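Long-range contacts in protein CLPV1 (Pseudomonas aeruginosa, PDB 4UQW), which is an ATPase chaperone of type VI secretion, probably driving disassembly of the TssB-TssC sheath, and is represented here by its N domain: residues 18-23 / 43-47; 35-40 / 88-94. All coordinates share one frame; numbering follows the deposited sequence.

Contact 1 of 2, residues 18-23 / 43-47; sequences LAYKAI and WFHQI
Segments 18-23 of helix 17-33 and 43-47 of helix 40-49 pack at a steep angle, their axes 9.0 Å apart at closest approach with N-to-C directions 118° apart, and Ala22 and Ile23 lie nearest to Gln46 and Trp43. Trp43 gives the largest share of the buried surface. With CG anti to the backbone N (chi1 -165°), the ring reaches across to segment 18-23, where NE1 donates to Ala19 O at 3.0 Å. The bond is moderately bent, 148° at the hydrogen, and uses a lone pair in the carbonyl plane. Ala19 O also takes the helical bond from Ile23 N, so two N-H groups grip this one buried oxygen and the indole is tied into the turn without breaking it. Ile23 covers one face of the indole: its CD1 sits 3.5 Å from the centroid of the six-membered ring, close to the ring normal, in a CH-pi contact. Ala22 CB lies instead at the indole edge, 3.7 Å from Trp43 CD1, and meets Ile47 CG1 at 3.6 Å. This small methyl is consistent with the closeness of the backbones, Ala22 CA being 5.8 Å from Gln46 CA, with Gln46 CB beside Ala22 O. Both helices belong to the largely helical N domain: Val94 and Val98 of helix 92-108 pack against Trp43, while Leu119 and Thr116 of helix 116-124 touch Trp43 and Ile47.

Contact 2 of 2, residues 35-40 / 88-94; sequences NPYVEL and TDLSSHV
Asp89 O receives the N-H of Val38 at 2.8 Å and is also approached by Tyr37 CA in a short CA-H...O contact. Ser91 N donates to Val38 O over the same 2.8 Å, and Asp89 N reaches Pro36 O in a longer bond of 3.2 Å. These three bonds zip 37-38 and 89-90 into a two-stranded parallel sheet, with Tyr37 beside Asp89 on one face and Val38 beside Leu90 on the other. The Tyr37 ring crosses Asp89 obliquely, CE1 being 3.9 Å from Asp89 CB. Asp89 OD1 accepts from Leu90 N and forms a salt bridge with Arg8, which should help fix the carboxylate. On the opposite face, Val38 and Leu90 run alongside each other, Val38 CB 3.8 Å from Leu90 CD2. This miniature sheet within a largely helical Clp N domain ends in two helix starts, with Glu39 and Ser91 both at N-cap positions. Ser91 OG, anti to the backbone N (chi1 176°), accepts from His93 N at 3.1 Å as a capping bond. The same hydroxyl shares a water with Leu40 N, linking the beginnings of both helices. Val94 CG2 packs 3.5 Å from Val38 O and passes Leu40 CD2 running the other way, while Leu40 CD1 meets His93 CB. At the other end of the sheet a second water joins Asn35 O to Thr88 OG1, itself bonded to Lys31; the Asn35 amide turns elsewhere, from ND2 to Pro81 O and from OD1 to His42.

Overall arrangement
The two contacts interlock along the chain: helix 17-33 leads into strand 37-38, which runs on into helix 40-49, so their segments alternate. Their centres lie about 13 Å apart, yet they meet through Val94, whose CG1 packs 3.8 Å from Ile23 CD1 and 4.0 Å from Trp43 CZ3. Contact 2 thus delivers the start of helix 92-108 to the buried helix pair of contact 1. Segment 18-23 carries Tyr20 on its side turned away from 43-47, and segment 88-94 carries Leu90; with Arg8 and Phe12 they line the benzamidine pocket. The Leu90 side chain is about 4 Å from the ligand and that of Ile23 about 5 Å; the benzamidine probably comes from the crystallisation liquor.

Contact 1 of 2, residues 18-23 / 43-47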
loop_
_atom_site.group_PDB
_atom_site.type_symbol
_atom_site.label_atom_id
_atom_site.label_comp_id
_atom_site.label_asym_id
_atom_site.label_seq_id
_atom_site.Cartn_x
_atom_site.Cartn_y
_atom_site.Cartn_z
ATOM N N LEU A 18 -2.486 -8.582 7.875
ATOM C CA LEU A 18 -3.361 -7.441 7.560
ATOM C C LEU A 18 -3.142 -7.013 6.098
ATOM O O LEU A 18 -4.106 -6.791 5.290
ATOM C CB LEU A 18 -3.086 -6.293 8.576
ATOM C CG LEU A 18 -3.979 -5.050 8.384
ATOM C CD1 LEU A 18 -4.171 -4.295 9.718
ATOM C CD2 LEU A 18 -3.427 -4.083 7.341
ATOM N N ALA A 19 -1.883 -6.849 5.687
ATOM C CA ALA A 19 -1.564 -6.387 4.336
ATOM C C ALA A 19 -2.003 -7.407 3.304
ATOM O O ALA A 19 -2.532 -7.028 2.248
ATOM C CB ALA A 19 -0.059 -6.096 4.156
ATOM N N TYR A 20 -1.794 -8.718 3.542
ATOM C CA TYR A 20 -2.130 -9.716 2.544
ATOM C C TYR A 20 -3.650 -9.860 2.447
ATOM O O TYR A 20 -4.214 -9.959 1.341
ATOM C CB TYR A 20 -1.538 -11.089 2.883
ATOM C CG TYR A 20 -1.136 -11.997 1.718
ATOM C CD1 TYR A 20 -1.708 -11.882 0.447
ATOM C CD2 TYR A 20 -0.083 -12.890 1.857
ATOM C CE1 TYR A 20 -1.311 -12.705 -0.616
ATOM C CE2 TYR A 20 0.304 -13.736 0.825
ATOM C CZ TYR A 20 -0.298 -13.639 -0.415
ATOM O OH TYR A 20 0.076 -14.409 -1.490
ATOM N N LYS A 21 -4.337 -9.840 3.578
ATOM C CA LYS A 21 -5.815 -9.931 3.508
ATOM C C LYS A 21 -6.366 -8.728 2.770
ATOM O O LYS A 21 -7.379 -8.827 2.063
ATOM C CB LYS A 21 -6.414 -10.045 4.924
ATOM C CG LYS A 21 -6.174 -11.474 5.515
ATOM C CD LYS A 21 -6.689 -11.544 6.966
ATOM C CE LYS A 21 -6.342 -12.876 7.629
ATOM N NZ LYS A 21 -6.397 -12.731 9.122
ATOM N N ALA A 22 -5.684 -7.579 2.887
ATOM C CA ALA A 22 -6.195 -6.407 2.163
ATOM C C ALA A 22 -5.922 -6.497 0.661
ATOM O O ALA A 22 -6.683 -5.929 -0.126
ATOM C CB ALA A 22 -5.617 -5.089 2.757
ATOM N N ILE A 23 -4.834 -7.152 0.219
ATOM C CA ILE A 23 -4.608 -7.474 -1.206
ATOM C C ILE A 23 -5.779 -8.320 -1.714
ATOM O O ILE A 23 -6.309 -8.118 -2.825
ATOM C CB ILE A 23 -3.259 -8.342 -1.455
ATOM C CG1 ILE A 23 -2.078 -7.412 -1.437
ATOM C CG2 ILE A 23 -3.331 -9.161 -2.810
ATOM C CD1 ILE A 23 -2.043 -6.455 -2.637
ATOM N N TRP A 43 -5.716 -1.150 -2.901
ATOM C CA TRP A 43 -5.091 -1.762 -1.722
ATOM C C TRP A 43 -5.196 -0.779 -0.551
ATOM O O TRP A 43 -5.595 -1.141 0.566
ATOM C CB TRP A 43 -3.627 -2.043 -2.030
ATOM C CG TRP A 43 -2.973 -2.985 -1.053
ATOM C CD1 TRP A 43 -3.578 -3.681 -0.056
ATOM C CD2 TRP A 43 -1.604 -3.338 -1.082
ATOM N NE1 TRP A 43 -2.615 -4.493 0.574
ATOM C CE2 TRP A 43 -1.414 -4.320 -0.088
ATOM C CE3 TRP A 43 -0.531 -2.993 -1.942
ATOM C CZ2 TRP A 43 -0.144 -4.899 0.149
ATOM C CZ3 TRP A 43 0.714 -3.559 -1.732
ATOM C CH2 TRP A 43 0.885 -4.518 -0.681
ATOM N N PHE A 44 -4.810 0.485 -0.810
ATOM C CA PHE A 44 -4.812 1.482 0.265
ATOM C C PHE A 44 -6.261 1.778 0.710
ATOM O O PHE A 44 -6.535 1.933 1.919
ATOM C CB PHE A 44 -4.103 2.771 -0.193
ATOM C CG PHE A 44 -2.636 2.708 0.016
ATOM C CD1 PHE A 44 -1.960 1.550 -0.256
ATOM C CD2 PHE A 44 -1.911 3.806 0.511
ATOM C CE1 PHE A 44 -0.578 1.463 -0.081
ATOM C CE2 PHE A 44 -0.516 3.698 0.702
ATOM C CZ PHE A 44 0.120 2.549 0.399
ATOM N N HIS A 45 -7.202 1.857 -0.252
ATOM C CA HIS A 45 -8.594 2.047 0.132
ATOM C C HIS A 45 -9.056 0.876 1.076
ATOM O O HIS A 45 -9.694 1.113 2.115
ATOM C CB HIS A 45 -9.455 2.164 -1.128
ATOM C CG HIS A 45 -10.909 2.119 -0.830
ATOM N ND1 HIS A 45 -11.643 3.220 -0.448
ATOM C CD2 HIS A 45 -11.752 1.060 -0.793
ATOM C CE1 HIS A 45 -12.903 2.852 -0.251
ATOM N NE2 HIS A 45 -12.991 1.548 -0.445
ATOM N N GLN A 46 -8.689 -0.351 0.729
ATOM C CA GLN A 46 -9.116 -1.485 1.547
ATOM C C GLN A 46 -8.450 -1.483 2.907
ATOM O O GLN A 46 -9.101 -1.820 3.939
ATOM C CB GLN A 46 -8.841 -2.824 0.823
ATOM C CG GLN A 46 -9.874 -3.076 -0.276
ATOM C CD GLN A 46 -11.285 -3.203 0.190
ATOM O OE1 GLN A 46 -11.612 -3.842 1.217
ATOM N NE2 GLN A 46 -12.132 -2.532 -0.519
ATOM N N ILE A 47 -7.196 -1.075 2.978
ATOM C CA ILE A 47 -6.537 -0.986 4.290
ATOM C C ILE A 47 -7.239 0.050 5.164
ATOM O O ILE A 47 -7.497 -0.226 6.368
ATOM C CB ILE A 47 -5.014 -0.623 4.106
ATOM C CG1 ILE A 47 -4.249 -1.802 3.504
ATOM C CG2 ILE A 47 -4.403 -0.142 5.461
ATOM C CD1 ILE A 47 -2.902 -1.370 2.874
#

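Contact 2 of 2, residues 35-40 / 88-94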
loop_
_atom_site.group_PDB
_atom_site.type_symbol
_atom_site.label_atom_id
_atom_site.label_comp_id
_atom_site.label_asym_id
_atom_site.label_seq_id
_atom_site.Cartn_x
_atom_site.Cartn_y
_atom_site.Cartn_z
ATOM N N ASN A 35 -12.554 -3.230 -12.869
ATOM C CA ASN A 35 -11.294 -2.529 -13.164
ATOM C C ASN A 35 -10.240 -3.549 -13.641
ATOM O O ASN A 35 -10.250 -4.715 -13.181
ATOM C CB ASN A 35 -10.734 -1.775 -11.917
ATOM C CG ASN A 35 -11.701 -0.762 -11.315
ATOM O OD1 ASN A 35 -11.829 -0.674 -10.090
ATOM N ND2 ASN A 35 -12.431 0.005 -12.193
ATOM N N PRO A 36 -9.341 -3.171 -14.556
ATOM C CA PRO A 36 -8.505 -4.212 -15.162
ATOM C C PRO A 36 -7.346 -4.668 -14.287
ATOM O O PRO A 36 -6.874 -5.829 -14.440
ATOM C CB PRO A 36 -7.970 -3.559 -16.450
ATOM C CG PRO A 36 -8.059 -2.072 -16.161
ATOM C CD PRO A 36 -9.313 -1.912 -15.316
ATOM N N TYR A 37 -6.910 -3.806 -13.349
ATOM C CA TYR A 37 -5.735 -4.123 -12.498
ATOM C C TYR A 37 -6.021 -3.765 -11.085
ATOM O O TYR A 37 -6.592 -2.701 -10.801
ATOM C CB TYR A 37 -4.424 -3.354 -12.969
ATOM C CG TYR A 37 -4.050 -3.799 -14.368
ATOM C CD1 TYR A 37 -3.382 -5.010 -14.563
ATOM C CD2 TYR A 37 -4.463 -3.064 -15.485
ATOM C CE1 TYR A 37 -3.113 -5.478 -15.843
ATOM C CE2 TYR A 37 -4.215 -3.518 -16.764
ATOM C CZ TYR A 37 -3.532 -4.714 -16.932
ATOM O OH TYR A 37 -3.287 -5.173 -18.202
ATOM N N VAL A 38 -5.605 -4.650 -10.166
ATOM C CA VAL A 38 -5.590 -4.333 -8.749
ATOM C C VAL A 38 -4.426 -3.347 -8.488
ATOM O O VAL A 38 -3.268 -3.665 -8.731
ATOM C CB VAL A 38 -5.409 -5.577 -7.905
ATOM C CG1 VAL A 38 -5.599 -5.222 -6.444
ATOM C CG2 VAL A 38 -6.454 -6.625 -8.331
ATOM N N GLU A 39 -4.789 -2.123 -8.103
ATOM C CA GLU A 39 -3.821 -1.029 -8.003
ATOM C C GLU A 39 -3.554 -0.641 -6.590
ATOM O O GLU A 39 -4.232 -1.077 -5.652
ATOM C CB GLU A 39 -4.360 0.206 -8.718
ATOM C CG GLU A 39 -4.449 0.015 -10.242
ATOM C CD GLU A 39 -4.761 1.307 -10.943
ATOM O OE1 GLU A 39 -4.639 2.396 -10.320
ATOM O OE2 GLU A 39 -5.142 1.218 -12.126
ATOM N N LEU A 40 -2.525 0.207 -6.449
ATOM C CA LEU A 40 -2.273 0.760 -5.141
ATOM C C LEU A 40 -3.536 1.433 -4.542
ATOM O O LEU A 40 -3.791 1.324 -3.331
ATOM C CB LEU A 40 -1.149 1.778 -5.190
ATOM C CG LEU A 40 0.255 1.269 -5.475
ATOM C CD1 LEU A 40 1.223 2.488 -5.637
ATOM C CD2 LEU A 40 0.742 0.374 -4.372
ATOM N N THR A 88 -8.455 -10.184 -14.873
ATOM C CA THR A 88 -7.907 -9.223 -13.939
ATOM C C THR A 88 -6.457 -9.607 -13.621
ATOM O O THR A 88 -6.105 -10.786 -13.562
ATOM C CB THR A 88 -8.719 -9.221 -12.653
ATOM O OG1 THR A 88 -10.110 -9.291 -12.996
ATOM C CG2 THR A 88 -8.442 -7.978 -11.811
ATOM N N ASP A 89 -5.624 -8.599 -13.315
ATOM C CA ASP A 89 -4.251 -8.871 -12.856
ATOM C C ASP A 89 -3.845 -7.824 -11.824
ATOM O O ASP A 89 -4.552 -6.888 -11.565
ATOM C CB ASP A 89 -3.234 -8.880 -14.036
ATOM C CG ASP A 89 -2.068 -9.830 -13.821
ATOM O OD1 ASP A 89 -1.778 -10.186 -12.680
ATOM O OD2 ASP A 89 -1.464 -10.303 -14.808
ATOM N N LEU A 90 -2.659 -8.050 -11.236
ATOM C CA LEU A 90 -2.106 -7.041 -10.308
ATOM C C LEU A 90 -1.329 -5.996 -11.047
ATOM O O LEU A 90 -0.642 -6.320 -11.983
ATOM C CB LEU A 90 -1.141 -7.683 -9.327
ATOM C CG LEU A 90 -1.732 -8.855 -8.559
ATOM C CD1 LEU A 90 -0.563 -9.510 -7.686
ATOM C CD2 LEU A 90 -2.924 -8.496 -7.683
ATOM N N SER A 91 -1.477 -4.718 -10.673
ATOM C CA SER A 91 -0.593 -3.672 -11.165
ATOM C C SER A 91 0.899 -3.946 -10.865
ATOM O O SER A 91 1.238 -4.373 -9.752
ATOM C CB SER A 91 -0.967 -2.364 -10.476
ATOM O OG SER A 91 -0.074 -1.292 -10.828
ATOM N N SER A 92 1.757 -3.614 -11.825
ATOM C CA SER A 92 3.174 -3.699 -11.560
ATOM C C SER A 92 3.539 -2.877 -10.318
ATOM O O SER A 92 4.446 -3.232 -9.570
ATOM C CB SER A 92 3.953 -3.228 -12.789
ATOM O OG SER A 92 5.345 -3.285 -12.562
ATOM N N HIS A 93 2.888 -1.732 -10.075
ATOM C CA HIS A 93 3.249 -0.958 -8.892
ATOM C C HIS A 93 2.942 -1.661 -7.593
ATOM O O HIS A 93 3.599 -1.392 -6.572
ATOM C CB HIS A 93 2.527 0.418 -8.918
ATOM C CG HIS A 93 3.164 1.393 -9.869
ATOM N ND1 HIS A 93 2.509 2.528 -10.300
ATOM C CD2 HIS A 93 4.387 1.410 -10.456
ATOM C CE1 HIS A 93 3.314 3.220 -11.082
ATOM N NE2 HIS A 93 4.468 2.580 -11.183
ATOM N N VAL A 94 1.942 -2.559 -7.565
ATOM C CA VAL A 94 1.651 -3.263 -6.337
ATOM C C VAL A 94 2.811 -4.270 -6.077
ATOM O O VAL A 94 3.331 -4.340 -4.935
ATOM C CB VAL A 94 0.288 -3.992 -6.460
ATOM C CG1 VAL A 94 0.131 -5.053 -5.378
ATOM C CG2 VAL A 94 -0.801 -2.939 -6.356
HETATM O O HOH W 1 -11.557 -7.040 -13.379
HETATM O O HOH W 2 -1.105 0.687 -8.836
#